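Local coordinates for protein acyl-coa oxidase (Arabidopsis thaliana, PDB 1W07) that catalyses the FAD-dependent desaturation of long- and medium-chain acyl-CoAs to 2-trans-enoyl-CoAs in peroxisomal beta-oxidation, passing electrons to oxygen to give hydrogen peroxide, at residues G314-N317 with E321-V324. The protein carries 1 engineered substitution. Residues are numbered along the deposited sequence; the frame is centred on the assembly and turned at random.
Sequences GAHN and ETQV. With FAD (flavin-adenine dinucleotide), chain C.
Glu321 lays its CG methylene against the methyl of Ala315, CG to CB 3.8 Å, where the loop joining helices 278-309 and 328-363 of the C-alpha1 domain folds back on itself. Such a return shows how little a solvent-edged contact may need: between 314-317 and 321-324 it rests on one hydrogen bond and one aliphatic touch, while backbone bonds from Thr322 to Gln312 and Phe313 pair the loop's two arms. The bond is Thr322 OG1 to Gly314 O, 2.8 Å, with the hydroxyl as donor; OG1 stands to the side of the C=O direction, at 113°, and 29° out of the carbonyl plane. Thr322 holds OG1 beside its own backbone N (chi1 -51°), which turns the hydroxyl toward Gly314. Glycine suits that position, since its phi is positive and a CB there would run into OG1. A valine in place of Thr322 would probably leave Gly314 O without this donor and its side of the loop freer to move. Beyond the methylene, the buried Glu321 carboxylate finds its partners outside the two segments: OE2 bonds His142 and OE1 Asn145, both of the second subunit, linking the loop to the dimer interface, and OE1 also takes Phe313 N within the chain. Farther along, the same loop reaches the cofactor, Val324 CG1 lying 3.2 Å from ribose O4B of FAD.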
ATOM      1  N   GLY B 314     -24.823  12.217  -6.541  1.00 24.61           N
ATOM      2  CA  GLY B 314     -25.937  11.540  -7.183  1.00 27.56           C
ATOM      3  C   GLY B 314     -27.262  11.686  -6.452  1.00 30.51           C
ATOM      4  O   GLY B 314     -28.079  10.766  -6.469  1.00 31.31           O
ATOM      5  N   ALA B 315     -27.479  12.831  -5.808  1.00 29.75           N
ATOM      6  CA  ALA B 315     -28.722  13.055  -5.076  1.00 31.94           C
ATOM      7  C   ALA B 315     -29.885  13.223  -6.046  1.00 35.75           C
ATOM      8  O   ALA B 315     -29.885  14.112  -6.898  1.00 37.52           O
ATOM      9  CB  ALA B 315     -28.598  14.292  -4.189  1.00 34.68           C
ATOM     10  N   HIS B 316     -30.884  12.362  -5.907  1.00 38.66           N
ATOM     11  CA  HIS B 316     -32.047  12.406  -6.782  1.00 40.74           C
ATOM     12  C   HIS B 316     -33.309  12.931  -6.094  1.00 42.61           C
ATOM     13  O   HIS B 316     -33.707  14.079  -6.308  1.00 44.43           O
ATOM     14  CB  HIS B 316     -32.323  11.008  -7.358  1.00 40.72           C
ATOM     15  CG  HIS B 316     -31.260  10.504  -8.290  1.00 41.66           C
ATOM     16  ND1 HIS B 316     -31.326   9.264  -8.886  1.00 42.67           N
ATOM     17  CD2 HIS B 316     -30.098  11.062  -8.709  1.00 43.13           C
ATOM     18  CE1 HIS B 316     -30.252   9.071  -9.629  1.00 40.99           C
ATOM     19  NE2 HIS B 316     -29.484  10.149  -9.540  1.00 43.07           N
ATOM     20  N   ASN B 317     -33.930  12.076  -5.276  1.00 43.21           N
ATOM     21  CA  ASN B 317     -35.176  12.393  -4.564  1.00 42.86           C
ATOM     22  C   ASN B 317     -35.031  13.455  -3.495  1.00 43.31           C
ATOM     23  O   ASN B 317     -35.420  13.240  -2.343  1.00 44.19           O
ATOM     24  CB  ASN B 317     -35.742  11.138  -3.897  1.00 41.77           C
ATOM     25  CG  ASN B 317     -35.298   9.870  -4.582  1.00 45.21           C
ATOM     26  OD1 ASN B 317     -35.640   9.620  -5.739  1.00 47.65           O
ATOM     27  ND2 ASN B 317     -34.525   9.055  -3.872  1.00 47.15           N
ATOM     28  N   GLU B 321     -28.740  10.724  -1.663  1.00 26.59           N
ATOM     29  CA  GLU B 321     -27.554  10.439  -2.462  1.00 22.43           C
ATOM     30  C   GLU B 321     -27.407   8.960  -2.796  1.00 20.19           C
ATOM     31  O   GLU B 321     -27.946   8.099  -2.105  1.00 17.71           O
ATOM     32  CB  GLU B 321     -26.310  10.956  -1.751  1.00 21.01           C
ATOM     33  CG  GLU B 321     -26.265  12.463  -1.738  1.00 24.27           C
ATOM     34  CD  GLU B 321     -25.225  13.029  -0.801  1.00 22.82           C
ATOM     35  OE1 GLU B 321     -24.030  13.060  -1.162  1.00 20.38           O
ATOM     36  OE2 GLU B 321     -25.620  13.430   0.307  1.00 23.06           O
ATOM     37  N   THR B 322     -26.660   8.683  -3.862  1.00 18.39           N
ATOM     38  CA  THR B 322     -26.421   7.331  -4.380  1.00 16.23           C
ATOM     39  C   THR B 322     -25.354   6.543  -3.613  1.00 14.63           C
ATOM     40  O   THR B 322     -24.313   7.086  -3.237  1.00 13.39           O
ATOM     41  CB  THR B 322     -25.961   7.408  -5.866  1.00 17.66           C
ATOM     42  OG1 THR B 322     -26.879   8.224  -6.606  1.00 16.89           O
ATOM     43  CG2 THR B 322     -25.882   6.021  -6.493  1.00 20.60           C
ATOM     44  N   GLN B 323     -25.590   5.250  -3.412  1.00 14.87           N
ATOM     45  CA  GLN B 323     -24.615   4.389  -2.745  1.00 14.79           C
ATOM     46  C   GLN B 323     -23.369   4.364  -3.639  1.00 15.43           C
ATOM     47  O   GLN B 323     -23.478   4.172  -4.860  1.00 15.83           O
ATOM     48  CB  GLN B 323     -25.190   2.987  -2.600  1.00 12.18           C
ATOM     49  CG  GLN B 323     -26.377   2.911  -1.655  1.00 17.52           C
ATOM     50  CD  GLN B 323     -27.183   1.653  -1.868  1.00 16.78           C
ATOM     51  OE1 GLN B 323     -27.989   1.577  -2.793  1.00 20.27           O
ATOM     52  NE2 GLN B 323     -26.948   0.646  -1.036  1.00 16.60           N
ATOM     53  N   VAL B 324     -22.185   4.551  -3.059  1.00 12.05           N
ATOM     54  CA  VAL B 324     -20.987   4.577  -3.882  1.00 13.26           C
ATOM     55  C   VAL B 324     -20.780   3.289  -4.642  1.00 11.77           C
ATOM     56  O   VAL B 324     -20.192   3.295  -5.724  1.00 12.10           O
ATOM     57  CB  VAL B 324     -19.703   4.934  -3.066  1.00 14.57           C
ATOM     58  CG1 VAL B 324     -19.849   6.344  -2.503  1.00 13.40           C
ATOM     59  CG2 VAL B 324     -19.444   3.904  -1.973  1.00  9.56           C
TER
HETATM   60  PA  FAD C1660     -16.138   9.700  -0.419  1.00 21.64           P
HETATM   61  O1A FAD C1660     -16.259  10.901  -1.276  1.00 24.42           O
HETATM   62  O2A FAD C1660     -17.284   9.316   0.437  1.00 17.34           O
HETATM   63  O5B FAD C1660     -15.711   8.456  -1.347  1.00 22.19           O
HETATM   64  C5B FAD C1660     -15.715   7.114  -0.851  1.00 19.47           C
HETATM   65  C4B FAD C1660     -15.612   6.130  -2.022  1.00 19.76           C
HETATM   66  O4B FAD C1660     -16.671   6.471  -2.941  1.00 15.69           O
HETATM   67  C3B FAD C1660     -14.299   6.327  -2.785  1.00 16.85           C
HETATM   68  O3B FAD C1660     -13.954   5.119  -3.469  1.00 18.44           O
HETATM   69  C2B FAD C1660     -14.675   7.422  -3.781  1.00 17.50           C
HETATM   70  O2B FAD C1660     -13.841   7.327  -4.938  1.00 17.74           O
HETATM   71  C1B FAD C1660     -16.076   6.937  -4.164  1.00 15.32           C
HETATM   72  N9A FAD C1660     -16.885   8.035  -4.735  1.00 19.44           N
HETATM   73  C8A FAD C1660     -17.443   9.034  -4.048  1.00 21.05           C
HETATM   74  N7A FAD C1660     -18.118   9.828  -4.875  1.00 18.63           N
HETATM   75  C5A FAD C1660     -17.998   9.325  -6.102  1.00 20.55           C
HETATM   76  C6A FAD C1660     -18.485   9.717  -7.342  1.00 19.52           C
HETATM   77  N6A FAD C1660     -19.267  10.785  -7.456  1.00 21.18           N
HETATM   78  N1A FAD C1660     -18.168   8.939  -8.462  1.00 22.83           N
HETATM   79  C2A FAD C1660     -17.380   7.791  -8.307  1.00 19.60           C
HETATM   80  N3A FAD C1660     -16.932   7.453  -7.110  1.00 20.43           N
HETATM   81  C4A FAD C1660     -17.217   8.182  -6.019  1.00 19.44           C
HETATM   82  N1  FAD C1660     -11.664  17.796   6.375  1.00 13.38           N
HETATM   83  C2  FAD C1660     -11.788  19.089   6.898  1.00 18.64           C
HETATM   84  O2  FAD C1660     -12.844  19.702   6.779  1.00 19.46           O
HETATM   85  N3  FAD C1660     -10.709  19.646   7.599  1.00 15.09           N
HETATM   86  C4  FAD C1660      -9.529  18.912   7.783  1.00 20.12           C
HETATM   87  O4  FAD C1660      -8.592  19.407   8.405  1.00 20.62           O
HETATM   88  C4X FAD C1660      -9.418  17.629   7.262  1.00 17.01           C
HETATM   89  N5  FAD C1660      -8.267  16.862   7.496  1.00 17.67           N
HETATM   90  C5X FAD C1660      -8.158  15.555   7.004  1.00 13.91           C
HETATM   91  C6  FAD C1660      -7.072  14.761   7.358  1.00  7.99           C
HETATM   92  C7  FAD C1660      -7.045  13.415   6.995  1.00 13.11           C
HETATM   93  C7M FAD C1660      -5.862  12.551   7.439  1.00 10.62           C
HETATM   94  C8  FAD C1660      -8.102  12.866   6.267  1.00 13.47           C
HETATM   95  C8M FAD C1660      -8.128  11.380   5.892  1.00 11.11           C
HETATM   96  C9  FAD C1660      -9.176  13.671   5.901  1.00 14.89           C
HETATM   97  C9A FAD C1660      -9.213  15.016   6.266  1.00 12.03           C
HETATM   98  N10 FAD C1660     -10.340  15.800   5.985  1.00 14.57           N
HETATM   99  C10 FAD C1660     -10.478  17.073   6.554  1.00 16.03           C
HETATM  100  C1' FAD C1660     -11.446  15.262   5.156  1.00 16.49           C
HETATM  101  C2' FAD C1660     -11.003  15.273   3.688  1.00 17.93           C
HETATM  102  O2' FAD C1660     -10.546  16.583   3.337  1.00 22.28           O
HETATM  103  C3' FAD C1660     -12.085  14.845   2.691  1.00 22.00           C
HETATM  104  O3' FAD C1660     -13.240  15.675   2.839  1.00 26.03           O
HETATM  105  C4' FAD C1660     -12.494  13.380   2.861  1.00 20.10           C
HETATM  106  O4' FAD C1660     -11.356  12.548   3.098  1.00 19.62           O
HETATM  107  C5' FAD C1660     -13.218  12.898   1.604  1.00 20.94           C
HETATM  108  O5' FAD C1660     -13.376  11.481   1.659  1.00 24.70           O
HETATM  109  P   FAD C1660     -14.831  10.813   1.805  1.00 22.99           P
HETATM  110  O1P FAD C1660     -14.818   9.994   3.036  1.00 24.21           O
HETATM  111  O2P FAD C1660     -15.863  11.864   1.659  1.00 22.72           O
HETATM  112  O3P FAD C1660     -14.841   9.841   0.523  1.00 23.70           O